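PDB 6E7E: inclusion membrane protein A from Chlamydia trachomatis, which probably mediates homotypic fusion of chlamydial inclusions as a SNARE-like membrane protein, this chain being its soluble domain. Local coordinates for residues N4-L7 against Y8-L11; D52-S55 against C56-F60; V97-L100 against R101-R105; K150-T153 against S154-A157. The protein carries 2 engineered substitutions. All coordinates share one frame; numbering follows the deposited sequence.

All four contacts are local, each within a single helix or at its end, so none closes a long loop; along the chain they run in series and neither nest nor cross. Interaction 1 opens helix 4-38, interaction 2 takes helix 44-57 into a turn, interaction 3 lies late in helix 87-107 and interaction 4 well along helix 125-165. Interactions 1 and 2 sit on opposite sides of the chain's centre, their own centres about 30 Å apart. Interactions 2 and 3 touch directly, Phe60 CZ to Leu100 CD1 at 4.1 Å. Interactions 1 and 4 do not touch, but Phe67 and Leu70 of helix 65-73 contact side chains of both, packed between them.

Interaction 1: residues N4-L7 against Y8-L11; sequences NLHL and YQDL
Tyr8, Gln9, Asp10 and Leu11 each give a backbone N-H to the carbonyl four residues back, from Asn4, Leu5, His6 and Leu7, so the two segments form regular alpha helix at the start of helix 4-38. On the outer side, the Gln9 amide comes between its neighbours one turn earlier. Its NE2 lies 4.0 Å from Leu5 CD1, while OE1 sits over one face of the His6 imidazole, toward the rim, with the amide and ring planes 68° apart. His6 and Gln9 run alongside each other, pointing the same way. A water ties their ends together: it donates to Gln9 OE1 at 3.2 Å, and more weakly to His6 ND1 at 3.5 Å and to His6 O. Tyr8 turns to the other flank. Its CB rests 3.4 Å from Leu5 O; with CG anti to the backbone N (chi1 166°) the ring runs back past Leu5, CD2 4.3 Å from Leu5 CD1, and stacks with Tyr74. Asp10 folds its carboxylate back over the previous turn, OD2 lying 3.9 Å from Leu7 CD2, though its main polar partner is Arg13, bound through OD1. Leu7 and Leu11 face inward, packing on helix 87-107, and Leu11 also on helix 65-73. With two protons and three acceptors the water cannot serve all of them fully at once, consistent with two of the links being weak. If it does donate to ND1, that nitrogen would carry a lone pair, consistent with a neutral imidazole, and the bridge would restrain both outer side chains only loosely.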
# COMPACT_ATOMS: atom_id res chain seq x y z
N ASN A 4 15.62 18.81 -7.19
CA ASN A 4 15.42 17.87 -6.08
C ASN A 4 14.46 18.44 -5.06
O ASN A 4 13.73 17.64 -4.49
CB ASN A 4 16.73 17.42 -5.44
CG ASN A 4 17.47 16.45 -6.32
OD1 ASN A 4 16.88 15.51 -6.86
ND2 ASN A 4 18.76 16.66 -6.46
N LEU A 5 14.40 19.74 -4.85
CA LEU A 5 13.46 20.28 -3.86
C LEU A 5 12.03 19.96 -4.32
O LEU A 5 11.18 19.61 -3.50
CB LEU A 5 13.66 21.78 -3.70
CG LEU A 5 12.68 22.44 -2.74
CD1 LEU A 5 12.69 21.80 -1.37
CD2 LEU A 5 13.00 23.91 -2.61
N HIS A 6 11.74 20.09 -5.61
CA HIS A 6 10.40 19.79 -6.15
C HIS A 6 10.10 18.30 -6.07
O HIS A 6 8.96 17.93 -5.75
CB HIS A 6 10.21 20.32 -7.57
CG HIS A 6 10.08 21.80 -7.60
ND1 HIS A 6 8.85 22.43 -7.70
CD2 HIS A 6 11.01 22.77 -7.48
CE1 HIS A 6 9.03 23.73 -7.64
NE2 HIS A 6 10.36 23.97 -7.52
N LEU A 7 11.07 17.47 -6.33
CA LEU A 7 10.86 16.02 -6.18
C LEU A 7 10.65 15.68 -4.71
O LEU A 7 9.82 14.80 -4.43
CB LEU A 7 12.05 15.26 -6.76
CG LEU A 7 12.20 15.39 -8.27
CD1 LEU A 7 13.39 14.60 -8.76
CD2 LEU A 7 10.95 14.91 -9.01
N TYR A 8 11.35 16.34 -3.79
CA TYR A 8 11.08 16.15 -2.34
C TYR A 8 9.63 16.51 -2.02
O TYR A 8 8.96 15.76 -1.31
CB TYR A 8 12.08 16.97 -1.53
CG TYR A 8 11.72 17.12 -0.08
CD1 TYR A 8 11.93 16.10 0.82
CD2 TYR A 8 11.07 18.26 0.37
CE1 TYR A 8 11.56 16.22 2.15
CE2 TYR A 8 10.69 18.39 1.69
CZ TYR A 8 10.92 17.36 2.59
OH TYR A 8 10.56 17.47 3.90
N GLN A 9 9.15 17.63 -2.53
CA GLN A 9 7.75 18.04 -2.26
C GLN A 9 6.77 17.04 -2.88
O GLN A 9 5.74 16.74 -2.25
CB GLN A 9 7.53 19.45 -2.76
CG GLN A 9 8.27 20.47 -1.93
CD GLN A 9 8.39 21.82 -2.57
OE1 GLN A 9 8.06 22.09 -3.74
NE2 GLN A 9 8.86 22.72 -1.74
N ASP A 10 7.06 16.52 -4.06
CA ASP A 10 6.19 15.48 -4.68
C ASP A 10 6.18 14.24 -3.81
O ASP A 10 5.13 13.66 -3.57
CB ASP A 10 6.71 15.11 -6.07
CG ASP A 10 6.53 16.13 -7.15
OD1 ASP A 10 5.69 17.00 -6.96
OD2 ASP A 10 7.27 16.03 -8.15
N LEU A 11 7.35 13.84 -3.36
CA LEU A 11 7.43 12.64 -2.52
C LEU A 11 6.72 12.88 -1.19
O LEU A 11 6.08 11.95 -0.67
CB LEU A 11 8.88 12.23 -2.33
CG LEU A 11 9.07 10.92 -1.60
CD1 LEU A 11 8.43 9.74 -2.33
CD2 LEU A 11 10.54 10.67 -1.38
O HOH W 1 6.68 20.34 -5.98

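Interaction 2: residues D52-S55 against C56-F60; sequences DFYS and CLQGF
Gln58 reaches back to Ser55 because its CG stands opposite its own carbonyl carbon (chi1 -73°) and the chain then runs extended, carrying the amide along the preceding turn. NE2 arrives 3.4 Å from Ser55 O in a weak hydrogen bond, while Gln58 N makes the shorter one to the same oxygen, at 3.2 Å. That backbone donor sits well above the carbonyl plane, 67° out of it and off any lone pair. Cys56 takes a different rotation, SG tucked between its own N and carbonyl carbon (chi1 81°), which lays the sulfur 3.5 Å from Asp52 O. The same carbonyl accepts Cys56 N at 2.9 Å in a normal helical bond, and Leu57 N follows onto Phe53 O. Gln58 N bonds three residues back, to Ser55 O, as the chain leaves helix 44-57 for a type II beta turn from Leu57 to Phe60, with Gly59 taking the positive phi that glycine tolerates easily. A weak bond from Phe60 N to Leu57 O spans the turn. In the helical bundle this end packs between helices 4-38 and 125-165: Phe53 stacks on Phe32, Leu57 meets Leu138 and Ile142, and Asp52 forms a salt bridge with Arg135. Leu57 CG comes within 3.3 Å of Phe53 O, and the Gln58 CG methylene lies 3.4 Å from Tyr54 O, a carbonyl that also accepts from Gln29.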
# COMPACT_ATOMS: atom_id res chain seq x y z
N ASP A 52 -8.36 -13.80 2.61
CA ASP A 52 -7.34 -13.34 1.64
C ASP A 52 -7.10 -11.84 1.75
O ASP A 52 -5.94 -11.39 1.65
CB ASP A 52 -7.75 -13.66 0.20
CG ASP A 52 -7.79 -15.11 -0.19
OD1 ASP A 52 -7.15 -15.92 0.50
OD2 ASP A 52 -8.44 -15.38 -1.21
N PHE A 53 -8.14 -11.04 1.94
CA PHE A 53 -7.92 -9.60 2.16
C PHE A 53 -7.12 -9.39 3.44
O PHE A 53 -6.21 -8.55 3.48
CB PHE A 53 -9.22 -8.84 2.24
CG PHE A 53 -9.79 -8.49 0.90
CD1 PHE A 53 -9.25 -7.45 0.19
CD2 PHE A 53 -10.82 -9.20 0.33
CE1 PHE A 53 -9.73 -7.10 -1.05
CE2 PHE A 53 -11.30 -8.84 -0.91
CZ PHE A 53 -10.78 -7.77 -1.59
N TYR A 54 -7.45 -10.13 4.49
CA TYR A 54 -6.73 -9.98 5.76
C TYR A 54 -5.24 -10.24 5.52
O TYR A 54 -4.37 -9.47 5.94
CB TYR A 54 -7.29 -10.90 6.85
CG TYR A 54 -6.61 -10.59 8.17
CD1 TYR A 54 -6.96 -9.44 8.88
CD2 TYR A 54 -5.57 -11.34 8.66
CE1 TYR A 54 -6.32 -9.07 10.04
CE2 TYR A 54 -4.93 -11.00 9.83
CZ TYR A 54 -5.30 -9.86 10.52
OH TYR A 54 -4.65 -9.52 11.66
N SER A 55 -4.95 -11.33 4.84
CA SER A 55 -3.56 -11.79 4.62
C SER A 55 -2.81 -10.84 3.68
O SER A 55 -1.64 -10.50 3.96
CB SER A 55 -3.60 -13.20 4.07
OG SER A 55 -4.06 -14.11 5.06
N CYS A 56 -3.42 -10.41 2.58
CA CYS A 56 -2.66 -9.65 1.58
C CYS A 56 -2.39 -8.23 2.10
O CYS A 56 -1.44 -7.58 1.62
CB CYS A 56 -3.30 -9.70 0.20
SG CYS A 56 -4.65 -8.55 -0.01
N LEU A 57 -3.15 -7.75 3.07
CA LEU A 57 -2.96 -6.39 3.64
C LEU A 57 -2.01 -6.41 4.85
O LEU A 57 -1.60 -5.33 5.28
CB LEU A 57 -4.32 -5.79 3.97
CG LEU A 57 -5.20 -5.54 2.75
CD1 LEU A 57 -6.55 -5.00 3.16
CD2 LEU A 57 -4.53 -4.59 1.77
N GLN A 58 -1.58 -7.59 5.32
CA GLN A 58 -0.57 -7.71 6.39
C GLN A 58 0.70 -6.97 5.97
O GLN A 58 1.16 -7.15 4.84
CB GLN A 58 -0.21 -9.17 6.67
CG GLN A 58 -1.29 -9.95 7.40
CD GLN A 58 -0.88 -11.36 7.73
OE1 GLN A 58 -0.83 -11.75 8.89
NE2 GLN A 58 -0.58 -12.14 6.70
N GLY A 59 1.22 -6.15 6.88
CA GLY A 59 2.53 -5.52 6.70
C GLY A 59 2.52 -4.50 5.57
O GLY A 59 3.59 -4.24 5.01
N PHE A 60 1.37 -3.90 5.26
CA PHE A 60 1.31 -2.92 4.15
C PHE A 60 2.31 -1.79 4.42
O PHE A 60 2.88 -1.37 3.46
CB PHE A 60 -0.11 -2.41 3.90
CG PHE A 60 -0.17 -1.42 2.76
CD1 PHE A 60 -0.14 -1.83 1.45
CD2 PHE A 60 -0.08 -0.07 3.00
CE1 PHE A 60 -0.12 -0.91 0.41
CE2 PHE A 60 -0.07 0.85 1.97
CZ PHE A 60 -0.09 0.43 0.67

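Interaction 3: residues V97-L100 against R101-R105; sequences VASL and REEIR
The Arg101 guanidinium meets Val97 CG1 obliquely, NE at 4.4 Å from that methyl, while the flat group of Arg105 has the Glu102 carboxylate at its edge and in its plane. Both belong to a regular run of helix 87-107 in the helical bundle, where Arg101, Glu102, Glu103 and Ile104 donate their backbone N-H to Val97, Ala98, Ser99 and Leu100. Arg105 grips Glu102 side-on, with two nitrogens to two oxygens: NH2 to OE1 at 2.9 Å and NE to OE2 at 3.0 Å, each oxygen approached on its syn side. Two bonds of this kind fix the guanidinium in rotation against the carboxylate, and the bend in Glu102 at its second torsion (chi2 -69°) turns the acid out to receive them. Arg101 instead runs straight from CG to NE, CG passing 3.5 Å from Val97 O, to reach its salt bridge with Glu20 and a hydrogen bond to Ser17 on helix 4-38. Leu100 and Ile104 point into the bundle, Leu100 against Leu138 and Leu145 of helix 125-165, Ile104 against Leu25. Glu103 faces helix 125-165, where Ser137 bonds its OE2. This oxygen also accepts a hydrogen bond from a water at 2.8 Å, and Ser99, with its hydroxyl turned away from its own backbone nitrogen (chi1 -176°), donates from OG to the same water at 2.9 Å.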
# COMPACT_ATOMS: atom_id res chain seq x y z
N VAL A 97 -0.22 5.25 -6.04
CA VAL A 97 -1.04 5.89 -4.99
C VAL A 97 -2.47 6.08 -5.50
O VAL A 97 -3.44 5.76 -4.80
CB VAL A 97 -0.39 7.20 -4.54
CG1 VAL A 97 -1.36 8.04 -3.74
CG2 VAL A 97 0.87 6.94 -3.75
N ALA A 98 -2.62 6.60 -6.71
CA ALA A 98 -3.97 6.85 -7.25
C ALA A 98 -4.74 5.54 -7.39
O ALA A 98 -5.94 5.49 -7.08
CB ALA A 98 -3.87 7.57 -8.56
N SER A 99 -4.08 4.51 -7.88
CA SER A 99 -4.75 3.21 -8.07
C SER A 99 -5.16 2.62 -6.74
O SER A 99 -6.28 2.09 -6.61
CB SER A 99 -3.86 2.31 -8.83
OG SER A 99 -4.54 1.10 -9.08
N LEU A 100 -4.31 2.68 -5.73
CA LEU A 100 -4.66 2.16 -4.40
C LEU A 100 -5.85 2.93 -3.82
O LEU A 100 -6.71 2.31 -3.21
CB LEU A 100 -3.43 2.22 -3.49
CG LEU A 100 -2.36 1.20 -3.83
CD1 LEU A 100 -1.04 1.57 -3.15
CD2 LEU A 100 -2.78 -0.21 -3.42
N ARG A 101 -5.86 4.24 -3.99
CA ARG A 101 -6.99 5.02 -3.47
C ARG A 101 -8.27 4.56 -4.15
O ARG A 101 -9.31 4.49 -3.48
CB ARG A 101 -6.74 6.50 -3.72
CG ARG A 101 -5.88 7.22 -2.71
CD ARG A 101 -6.07 8.72 -2.78
NE ARG A 101 -5.15 9.49 -1.95
CZ ARG A 101 -5.28 9.69 -0.63
NH1 ARG A 101 -6.28 9.15 0.04
NH2 ARG A 101 -4.42 10.47 -0.00
N GLU A 102 -8.23 4.32 -5.45
CA GLU A 102 -9.46 3.88 -6.15
C GLU A 102 -9.86 2.48 -5.70
O GLU A 102 -11.07 2.23 -5.54
CB GLU A 102 -9.27 3.98 -7.65
CG GLU A 102 -9.29 5.40 -8.16
CD GLU A 102 -10.66 6.02 -8.05
OE1 GLU A 102 -11.51 5.72 -8.91
OE2 GLU A 102 -10.93 6.72 -7.05
N GLU A 103 -8.91 1.57 -5.47
CA GLU A 103 -9.28 0.23 -4.94
C GLU A 103 -10.00 0.40 -3.60
O GLU A 103 -11.01 -0.27 -3.36
CB GLU A 103 -8.07 -0.66 -4.77
CG GLU A 103 -7.39 -1.07 -6.06
CD GLU A 103 -8.24 -1.80 -7.09
OE1 GLU A 103 -9.23 -2.45 -6.73
OE2 GLU A 103 -7.87 -1.77 -8.27
N ILE A 104 -9.50 1.26 -2.74
CA ILE A 104 -10.16 1.52 -1.43
C ILE A 104 -11.57 2.03 -1.68
O ILE A 104 -12.50 1.60 -1.00
CB ILE A 104 -9.35 2.50 -0.57
CG1 ILE A 104 -8.08 1.83 -0.07
CG2 ILE A 104 -10.18 3.06 0.58
CD1 ILE A 104 -7.06 2.82 0.46
N ARG A 105 -11.72 2.96 -2.59
CA ARG A 105 -13.05 3.53 -2.86
C ARG A 105 -14.02 2.40 -3.21
O ARG A 105 -15.16 2.39 -2.73
CB ARG A 105 -12.96 4.59 -3.96
CG ARG A 105 -14.23 5.39 -4.08
CD ARG A 105 -14.11 6.58 -5.00
NE ARG A 105 -13.85 6.19 -6.39
CZ ARG A 105 -14.78 5.87 -7.29
NH1 ARG A 105 -16.06 5.88 -6.98
NH2 ARG A 105 -14.41 5.55 -8.52
O HOH W 2 -7.40 0.76 -9.25

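Interaction 4: residues K150-T153 against S154-A157; sequences KTLT and SQIA
Helix 125-165, the longest of the bundle, carries these two turns well toward its C-terminal end, and Ser154 meets Lys150 here through two bonds to one carbonyl. Ser154 N reaches Lys150 O at 3.0 Å and Ser154 OG reaches it at 3.2 Å, from opposite faces of the carbonyl plane, a serine hydroxyl folded back onto its own helix. The rotation that permits this sets OG beside the backbone nitrogen (chi1 -66°). One polar side chain is thus satisfied without leaving the helix, and Thr151 does likewise, its OG1 bonded to Gln147 O. The Thr151 methyl then lies against the Gln155 amide, CG2 at 3.7 Å from NE2, the two side chains alongside and pointing the same way. Gln155 OE1 swings toward Leu152, 3.8 Å from its CD2. In the backbone, Gln155 N meets Thr151 O in the carbonyl plane, whereas Ile156 N comes to Leu152 O nearly along the C=O axis, short at 2.8 Å and almost straight (174° at the hydrogen). Leu152 and Ile156 form the inward ridge: Leu152 touches Phe67, and Ile156 touches Leu70 of the same helix 65-73 and also Leu84. On the adjoining flank Ala157 N bonds Thr153 O, and the methyl CB of Ala157 lies 3.3 Å from that same oxygen. Along the ridge itself, Leu152 CD2 stands 4.4 Å from Ile156 CD1.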
# COMPACT_ATOMS: atom_id res chain seq x y z
N LYS A 150 11.29 -1.69 -1.97
CA LYS A 150 12.39 -2.53 -1.49
C LYS A 150 13.70 -2.14 -2.17
O LYS A 150 14.76 -2.13 -1.53
CB LYS A 150 12.07 -4.00 -1.75
CG LYS A 150 11.13 -4.57 -0.70
CD LYS A 150 11.83 -5.12 0.52
CE LYS A 150 10.86 -5.67 1.54
NZ LYS A 150 11.56 -6.14 2.76
N THR A 151 13.64 -1.82 -3.45
CA THR A 151 14.82 -1.35 -4.18
C THR A 151 15.38 -0.11 -3.48
O THR A 151 16.58 -0.02 -3.19
CB THR A 151 14.48 -1.10 -5.65
OG1 THR A 151 14.17 -2.35 -6.26
CG2 THR A 151 15.62 -0.45 -6.38
N LEU A 152 14.50 0.86 -3.22
CA LEU A 152 14.94 2.10 -2.56
C LEU A 152 15.48 1.82 -1.18
O LEU A 152 16.54 2.42 -0.84
CB LEU A 152 13.76 3.04 -2.45
CG LEU A 152 13.66 4.14 -3.46
CD1 LEU A 152 12.42 4.93 -3.14
CD2 LEU A 152 14.90 5.03 -3.47
N THR A 153 14.88 0.95 -0.40
CA THR A 153 15.39 0.65 0.94
C THR A 153 16.82 0.17 0.79
O THR A 153 17.66 0.58 1.59
CB THR A 153 14.49 -0.38 1.63
OG1 THR A 153 13.26 0.26 1.97
CG2 THR A 153 15.15 -0.99 2.85
N SER A 154 17.08 -0.72 -0.17
CA SER A 154 18.42 -1.30 -0.31
C SER A 154 19.42 -0.20 -0.64
O SER A 154 20.55 -0.16 -0.10
CB SER A 154 18.46 -2.37 -1.38
OG SER A 154 17.66 -3.50 -1.03
N GLN A 155 19.06 0.66 -1.56
CA GLN A 155 19.96 1.74 -2.03
C GLN A 155 20.25 2.74 -0.91
O GLN A 155 21.40 3.18 -0.74
CB GLN A 155 19.36 2.42 -3.24
CG GLN A 155 19.26 1.52 -4.45
CD GLN A 155 18.32 2.06 -5.49
OE1 GLN A 155 17.32 2.71 -5.17
NE2 GLN A 155 18.60 1.68 -6.73
N ILE A 156 19.21 3.17 -0.23
CA ILE A 156 19.38 4.13 0.88
C ILE A 156 20.23 3.50 1.97
O ILE A 156 21.09 4.19 2.52
CB ILE A 156 18.01 4.56 1.45
CG1 ILE A 156 17.20 5.31 0.40
CG2 ILE A 156 18.19 5.36 2.72
CD1 ILE A 156 15.77 5.46 0.78
N ALA A 157 19.95 2.25 2.34
CA ALA A 157 20.66 1.62 3.46
C ALA A 157 22.16 1.61 3.13
O ALA A 157 22.98 1.90 4.00
CB ALA A 157 20.16 0.23 3.72